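Local coordinates for protein ethanolamine kinase Pv091845 (Plasmodium vivax, PDB 2QG7) that probably catalyses the phosphorylation of ethanolamine, the first step in making phosphatidylethanolamine from ethanolamine, at residues Lys126-Asp129 with Ala134-Leu137; Ala261-Leu266 with Gln428-Ser433; Leu395-Asp398 with Leu402-Gln405. One frame throughout, in Å; residues are numbered along the deposited sequence.

Contact 1: Lys126-Asp129 with Ala134-Leu137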
loop_
_atom_site.group_PDB
_atom_site.type_symbol
_atom_site.label_atom_id
_atom_site.label_comp_id
_atom_site.label_asym_id
_atom_site.label_seq_id
_atom_site.Cartn_x
_atom_site.Cartn_y
_atom_site.Cartn_z
ATOM N N LYS D 126 25.734 8.564 17.350
ATOM C CA LYS D 126 26.937 9.353 17.077
ATOM C C LYS D 126 27.550 9.856 18.403
ATOM O O LYS D 126 26.859 10.435 19.240
ATOM C CB LYS D 126 26.551 10.535 16.167
ATOM C CG LYS D 126 27.573 11.711 16.106
ATOM C CD LYS D 126 27.101 12.775 15.106
ATOM C CE LYS D 126 28.300 13.659 14.679
ATOM N NZ LYS D 126 27.969 14.749 13.701
ATOM N N VAL D 127 28.840 9.605 18.581
ATOM C CA VAL D 127 29.569 9.968 19.793
ATOM C C VAL D 127 30.614 11.015 19.418
ATOM O O VAL D 127 31.484 10.747 18.596
ATOM C CB VAL D 127 30.292 8.733 20.426
ATOM C CG1 VAL D 127 30.959 9.097 21.753
ATOM C CG2 VAL D 127 29.336 7.575 20.605
ATOM N N LYS D 128 30.528 12.206 20.010
ATOM C CA LYS D 128 31.515 13.269 19.744
ATOM C C LYS D 128 32.456 13.451 20.937
ATOM O O LYS D 128 32.050 13.258 22.077
ATOM C CB LYS D 128 30.829 14.601 19.397
ATOM C CG LYS D 128 29.697 14.498 18.346
ATOM C CD LYS D 128 29.311 15.920 17.853
ATOM C CE LYS D 128 27.832 15.938 17.368
ATOM N NZ LYS D 128 27.650 17.306 16.434
ATOM N N ASP D 129 33.712 13.809 20.678
ATOM C CA ASP D 129 34.638 14.184 21.766
ATOM C C ASP D 129 35.176 15.608 21.582
ATOM O O ASP D 129 35.702 15.945 20.512
ATOM C CB ASP D 129 35.793 13.175 21.894
ATOM C CG ASP D 129 36.528 13.280 23.230
ATOM O OD1 ASP D 129 36.016 13.952 24.164
ATOM O OD2 ASP D 129 37.618 12.670 23.356
ATOM N N ALA D 134 37.230 13.893 17.988
ATOM C CA ALA D 134 37.179 12.644 17.227
ATOM C C ALA D 134 35.816 11.972 17.412
ATOM O O ALA D 134 35.278 11.933 18.535
ATOM C CB ALA D 134 38.310 11.705 17.655
ATOM N N LYS D 135 35.268 11.445 16.311
ATOM C CA LYS D 135 33.910 10.920 16.311
ATOM C C LYS D 135 33.849 9.411 16.119
ATOM O O LYS D 135 34.546 8.844 15.269
ATOM C CB LYS D 135 33.050 11.664 15.297
ATOM C CG LYS D 135 33.160 13.222 15.473
ATOM C CD LYS D 135 32.163 13.885 14.476
ATOM C CE LYS D 135 32.320 15.446 14.629
ATOM N NZ LYS D 135 31.120 16.105 13.770
ATOM N N TYR D 136 33.026 8.770 16.950
ATOM C CA TYR D 136 32.744 7.325 16.874
ATOM C C TYR D 136 31.257 7.121 16.636
ATOM O O TYR D 136 30.487 8.081 16.624
ATOM C CB TYR D 136 33.208 6.589 18.144
ATOM C CG TYR D 136 34.670 6.838 18.494
ATOM C CD1 TYR D 136 35.046 7.890 19.345
ATOM C CD2 TYR D 136 35.684 6.033 17.959
ATOM C CE1 TYR D 136 36.393 8.125 19.645
ATOM C CE2 TYR D 136 37.026 6.266 18.255
ATOM C CZ TYR D 136 37.370 7.306 19.094
ATOM O OH TYR D 136 38.701 7.512 19.387
ATOM N N LEU D 137 30.863 5.871 16.418
ATOM C CA LEU D 137 29.463 5.525 16.158
ATOM C C LEU D 137 29.110 4.274 16.957
ATOM O O LEU D 137 29.874 3.281 16.950
ATOM C CB LEU D 137 29.245 5.289 14.651
ATOM C CG LEU D 137 27.836 5.077 14.098
ATOM C CD1 LEU D 137 27.024 6.354 14.217
ATOM C CD2 LEU D 137 27.883 4.627 12.633
#
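Val127 and Tyr136 face each other as an antiparallel hydrogen-bonded pair and hold the firm part of this contact. Val127 N donates a hydrogen bond to Tyr136 O at 3.0 Å, nearly straight but from above the carbonyl plane. Tyr136 N returns a bond of the same length to Val127 O, this time in the plane of the carbonyl. Val127 O also receives the CA-H of Lys135, with Lys135 CA lying 3.3 Å from the oxygen. The two side chains of the pair lie on one face of the sheet, where Val127 CB and Tyr136 CB approach to 4.3 Å. Phe113 of the adjoining strand also packs on Val127, while Tyr136 reaches Leu102. Toward the turn the pairing frays: Asp129 N to Ala134 O, 3.3 Å, is a weak and bent bond.

The opposite face carries Lys126 and Leu137, a non-hydrogen-bonded pair, and is looser. Leu137 CD1 comes back to within 4.0 Å of Lys126 N, so the leucine touches backbone rather than the lysine chain. Lys126 instead runs out beside Lys135. The CG of Lys126 is trans to its backbone N (chi1 163°) and the rest of the chain is extended, which carries the amine across the tip of Lys135 until the two NZ atoms of Lys126 and Lys135 stand 3.4 Å apart. As charged amines they are two donors with no bond between them; their closeness probably costs energy and might lower the affinity of one of them for its proton. Both lysine side chains also rest on Phe182.

Strands 122-128 and 136-141 thus form a beta hairpin, the second and third strands of a five-stranded antiparallel sheet consistent with the amino-terminal lobe of the protein-kinase-like fold.

Contact 2: Ala261-Leu266 with Gln428-Ser433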
loop_
_atom_site.group_PDB
_atom_site.type_symbol
_atom_site.label_atom_id
_atom_site.label_comp_id
_atom_site.label_asym_id
_atom_site.label_seq_id
_atom_site.Cartn_x
_atom_site.Cartn_y
_atom_site.Cartn_z
ATOM N N ALA D 261 -0.112 -13.697 12.873
ATOM C CA ALA D 261 0.091 -14.728 11.853
ATOM C C ALA D 261 -1.088 -15.021 10.917
ATOM O O ALA D 261 -0.952 -15.843 10.016
ATOM C CB ALA D 261 0.550 -15.992 12.518
ATOM N N ASN D 262 -2.236 -14.355 11.107
ATOM C CA ASN D 262 -3.432 -14.587 10.293
ATOM C C ASN D 262 -3.291 -14.156 8.836
ATOM O O ASN D 262 -4.006 -14.662 7.971
ATOM C CB ASN D 262 -4.673 -13.919 10.905
ATOM C CG ASN D 262 -5.253 -14.704 12.067
ATOM O OD1 ASN D 262 -5.441 -15.903 11.998
ATOM N ND2 ASN D 262 -5.544 -14.012 13.141
ATOM N N ILE D 263 -2.386 -13.209 8.580
ATOM C CA ILE D 263 -2.022 -12.769 7.211
ATOM C C ILE D 263 -1.354 -13.887 6.397
ATOM O O ILE D 263 -1.504 -13.963 5.174
ATOM C CB ILE D 263 -1.135 -11.466 7.239
ATOM C CG1 ILE D 263 -0.987 -10.866 5.832
ATOM C CG2 ILE D 263 0.242 -11.720 7.932
ATOM C CD1 ILE D 263 -2.350 -10.715 5.056
ATOM N N LEU D 264 -0.659 -14.787 7.080
ATOM C CA LEU D 264 0.032 -15.862 6.407
ATOM C C LEU D 264 -0.926 -16.885 5.831
ATOM O O LEU D 264 -0.632 -17.528 4.820
ATOM C CB LEU D 264 1.005 -16.563 7.377
ATOM C CG LEU D 264 2.030 -15.713 8.130
ATOM C CD1 LEU D 264 2.946 -16.649 8.860
ATOM C CD2 LEU D 264 2.831 -14.757 7.222
ATOM N N LYS D 265 -2.057 -17.061 6.499
ATOM C CA LYS D 265 -3.056 -18.054 6.141
ATOM C C LYS D 265 -3.781 -17.681 4.878
ATOM O O LYS D 265 -4.213 -18.519 4.139
ATOM C CB LYS D 265 -4.008 -18.252 7.306
ATOM C CG LYS D 265 -3.255 -18.824 8.528
ATOM C CD LYS D 265 -4.164 -19.196 9.688
ATOM C CE LYS D 265 -3.381 -19.892 10.815
ATOM N NZ LYS D 265 -4.356 -20.302 11.924
ATOM N N LEU D 266 -3.877 -16.394 4.616
ATOM C CA LEU D 266 -4.460 -15.899 3.379
ATOM C C LEU D 266 -3.572 -16.179 2.124
ATOM O O LEU D 266 -4.056 -16.134 0.985
ATOM C CB LEU D 266 -4.745 -14.399 3.555
ATOM C CG LEU D 266 -5.548 -13.674 2.459
ATOM C CD1 LEU D 266 -7.015 -14.212 2.331
ATOM C CD2 LEU D 266 -5.526 -12.174 2.782
ATOM N N GLN D 428 9.408 -10.382 10.063
ATOM C CA GLN D 428 9.583 -9.293 11.000
ATOM C C GLN D 428 8.276 -8.845 11.643
ATOM O O GLN D 428 8.266 -8.431 12.812
ATOM C CB GLN D 428 10.265 -8.115 10.287
ATOM C CG GLN D 428 11.610 -8.473 9.728
ATOM C CD GLN D 428 12.701 -8.499 10.770
ATOM O OE1 GLN D 428 13.439 -7.527 10.918
ATOM N NE2 GLN D 428 12.825 -9.604 11.501
ATOM N N GLY D 429 7.192 -8.883 10.858
ATOM C CA GLY D 429 5.874 -8.568 11.345
ATOM C C GLY D 429 5.295 -9.566 12.345
ATOM O O GLY D 429 4.342 -9.237 13.049
ATOM N N MET D 430 5.842 -10.780 12.403
ATOM C CA MET D 430 5.435 -11.772 13.411
ATOM C C MET D 430 5.964 -11.426 14.803
ATOM O O MET D 430 5.294 -11.692 15.817
ATOM C CB MET D 430 5.892 -13.193 13.044
ATOM C CG MET D 430 5.382 -13.715 11.714
ATOM S SD MET D 430 3.578 -13.809 11.448
ATOM C CE MET D 430 3.189 -12.246 10.658
ATOM N N HIS D 431 7.174 -10.850 14.833
ATOM C CA HIS D 431 7.863 -10.532 16.092
ATOM C C HIS D 431 8.164 -9.050 16.067
ATOM O O HIS D 431 9.335 -8.630 16.007
ATOM C CB HIS D 431 9.156 -11.364 16.240
ATOM C CG HIS D 431 8.958 -12.834 15.997
ATOM N ND1 HIS D 431 8.386 -13.676 16.933
ATOM C CD2 HIS D 431 9.237 -13.607 14.914
ATOM C CE1 HIS D 431 8.334 -14.906 16.440
ATOM N NE2 HIS D 431 8.843 -14.893 15.217
ATOM N N SER D 432 7.088 -8.265 16.098
ATOM C CA SER D 432 7.152 -6.841 15.756
ATOM C C SER D 432 7.436 -5.872 16.924
ATOM O O SER D 432 6.694 -5.828 17.950
ATOM C CB SER D 432 5.901 -6.407 14.978
ATOM O OG SER D 432 4.760 -6.369 15.856
ATOM N N SER D 433 8.518 -5.101 16.734
ATOM C CA SER D 433 8.941 -4.051 17.656
ATOM C C SER D 433 9.692 -2.948 16.879
ATOM O O SER D 433 9.282 -2.530 15.777
ATOM C CB SER D 433 9.833 -4.651 18.763
ATOM O OG SER D 433 10.808 -5.578 18.197
#
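Ala261 and Met430 bring the backbones closest, their CA atoms 6.3 Å apart, where the start of a short, weakly bonded helix at about 262-265 faces the last turn of helix 413-430. The gap is too wide for backbone to meet backbone, and Met430 bridges it alone from its side.

The methionine does so by folding. Its CG is trans to the carbonyl carbon, and the chain then bends at both chi2 (-58°) and chi3 (93°), which sets the sulfur against Ala261 and Leu264 and the terminal methyl against Ile263, with Ala261 next to both. Met430 SD lies 3.6 Å from Ala261 CA, with Ala261 CB also in contact. Leu264 comes to the same sulfur with one branch, Leu264 CD1 standing 3.9 Å from Met430 SD. Met430 CE meets the short branch of Ile263, with 4.0 Å between Met430 CE and Ile263 CG2, and the two side chains run roughly at right angles. The longer branch of Ile263 leads away from the methionine.

Ile439 of helix 438-448 touches both Ile263 and Met430, and helix 236-251 packs on Leu264. The 261-266 segment also borders the second subunit: Ile263 packs on Thr447 of that neighbouring chain, and Asn262 on Arg455 of the same neighbour.

No hydrogen bond or charge pair joins the segments. All four touching residues are buried, so the attraction here is one of dispersion and exclusion of water, with a flexible, polarisable thioether fitted among aliphatic groups.

Contact 3: Leu395-Asp398 with Leu402-Gln405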
loop_
_atom_site.group_PDB
_atom_site.type_symbol
_atom_site.label_atom_id
_atom_site.label_comp_id
_atom_site.label_asym_id
_atom_site.label_seq_id
_atom_site.Cartn_x
_atom_site.Cartn_y
_atom_site.Cartn_z
ATOM N N LEU D 395 29.869 -1.595 -15.653
ATOM C CA LEU D 395 30.828 -2.418 -16.352
ATOM C C LEU D 395 32.102 -1.637 -16.748
ATOM O O LEU D 395 33.158 -2.228 -16.835
ATOM C CB LEU D 395 30.178 -3.045 -17.579
ATOM C CG LEU D 395 29.190 -4.166 -17.328
ATOM C CD1 LEU D 395 28.483 -4.457 -18.592
ATOM C CD2 LEU D 395 29.845 -5.438 -16.756
ATOM N N GLY D 396 31.973 -0.340 -17.017
ATOM C CA GLY D 396 33.106 0.484 -17.405
ATOM C C GLY D 396 33.354 0.413 -18.894
ATOM O O GLY D 396 34.502 0.398 -19.344
ATOM N N THR D 397 32.272 0.359 -19.663
ATOM C CA THR D 397 32.368 0.123 -21.089
ATOM C C THR D 397 31.197 0.725 -21.822
ATOM O O THR D 397 30.070 0.775 -21.291
ATOM C CB THR D 397 32.517 -1.407 -21.428
ATOM O OG1 THR D 397 32.818 -1.550 -22.819
ATOM C CG2 THR D 397 31.253 -2.252 -21.058
ATOM N N ASP D 398 31.460 1.188 -23.043
ATOM C CA ASP D 398 30.386 1.692 -23.896
ATOM C C ASP D 398 29.904 0.633 -24.876
ATOM O O ASP D 398 29.049 0.882 -25.708
ATOM C CB ASP D 398 30.760 3.023 -24.570
ATOM C CG ASP D 398 32.011 2.938 -25.493
ATOM O OD1 ASP D 398 32.788 1.935 -25.504
ATOM O OD2 ASP D 398 32.204 3.932 -26.224
ATOM N N LEU D 402 27.735 -5.730 -24.490
ATOM C CA LEU D 402 28.077 -6.191 -23.162
ATOM C C LEU D 402 27.074 -5.614 -22.145
ATOM O O LEU D 402 26.634 -6.338 -21.234
ATOM C CB LEU D 402 29.536 -5.880 -22.824
ATOM C CG LEU D 402 30.114 -6.650 -21.623
ATOM C CD1 LEU D 402 30.287 -8.152 -21.986
ATOM C CD2 LEU D 402 31.471 -6.026 -21.138
ATOM N N ILE D 403 26.720 -4.329 -22.343
ATOM C CA ILE D 403 25.661 -3.668 -21.593
ATOM C C ILE D 403 24.297 -4.338 -21.724
ATOM O O ILE D 403 23.733 -4.750 -20.706
ATOM C CB ILE D 403 25.533 -2.187 -21.919
ATOM C CG1 ILE D 403 26.869 -1.490 -21.706
ATOM C CG2 ILE D 403 24.473 -1.534 -21.016
ATOM C CD1 ILE D 403 26.943 -0.095 -22.306
ATOM N N ASN D 404 23.793 -4.485 -22.948
ATOM C CA ASN D 404 22.505 -5.179 -23.213
ATOM C C ASN D 404 22.429 -6.614 -22.681
ATOM O O ASN D 404 21.372 -7.151 -22.397
ATOM C CB ASN D 404 22.174 -5.154 -24.701
ATOM C CG ASN D 404 21.694 -3.812 -25.152
ATOM O OD1 ASN D 404 21.481 -2.920 -24.347
ATOM N ND2 ASN D 404 21.503 -3.649 -26.443
ATOM N N GLN D 405 23.571 -7.227 -22.522
ATOM C CA GLN D 405 23.589 -8.604 -22.140
ATOM C C GLN D 405 23.423 -8.689 -20.626
ATOM O O GLN D 405 22.895 -9.698 -20.101
ATOM C CB GLN D 405 24.927 -9.184 -22.589
ATOM C CG GLN D 405 25.010 -10.670 -22.555
ATOM C CD GLN D 405 25.984 -11.228 -23.583
ATOM O OE1 GLN D 405 26.786 -10.457 -24.231
ATOM N NE2 GLN D 405 25.924 -12.594 -23.737
#
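Leu402 opens the contact from helix 400-410 by meeting Leu395, at the end of helix 384-395, and Thr397 in the loop after it. Leu402 CB leaves the helix toward 395-398, and with CG trans to the backbone N (chi1 -164°) the CD2 branch is placed against Thr397. Leu402 CD2 and Thr397 CG2 are 3.8 Å apart, and the side chains run about perpendicular to each other. Leu402 CG lies 4.1 Å from Leu395 CD1. Leu395 CD1 also lies 3.7 Å from Leu402 O, and Leu395 thereby packs on both the backbone and the side chain of Leu402.

Ile403 comes next and does its work through the end of its longer branch. Ile403 CD1 sits 3.4 Å from Thr397 O, close for a methyl beside a carbonyl oxygen, and continues along the loop to Asp398, whose C atom is 4.0 Å from Ile403 CD1. The carboxylate of Asp398 is not involved; its CB points away from the helix. Thr397 uses its two branches differently: the methyl packs on Leu402, while OG1 hydrogen-bonds to Asp399 N and ties down the loop ahead of the helix.

One residue on, Asn404 leaves the loop behind and leans on Tyr388. Gln405 makes no side-chain contact with the loop, but its N reaches back to Leu402 O in a weak bond within the helix.

Helix 384-395 ends at Leu395, and Gly396, with positive phi (86°), turns the chain out of it. Helix 400-410 packs against helix 384-395 through Ile403, which is buried against Tyr388, Ile391 and Met392, while Leu402 and Asp398 lie toward the surface beside the short connection between the two helices.

The three contacts are separate sites in one kinase-like chain, and none touches another. Contact 1 belongs to the five-stranded sheet; contacts 2 and 3 lie in the helical part that follows. The centre of contact 1 is about 38 Å from that of contact 2 and about 42 Å from that of contact 3; even the nearest atoms of contacts 1 and 2 are about 19 Å apart. Contact 3 is nested within the chain loop closed by contact 2, and helix 400-410 leads on to helix 413-430, yet their centres are about 42 Å apart. Contact 2 alone borders the second subunit. None of the three contains an identified catalytic or ligand-binding residue.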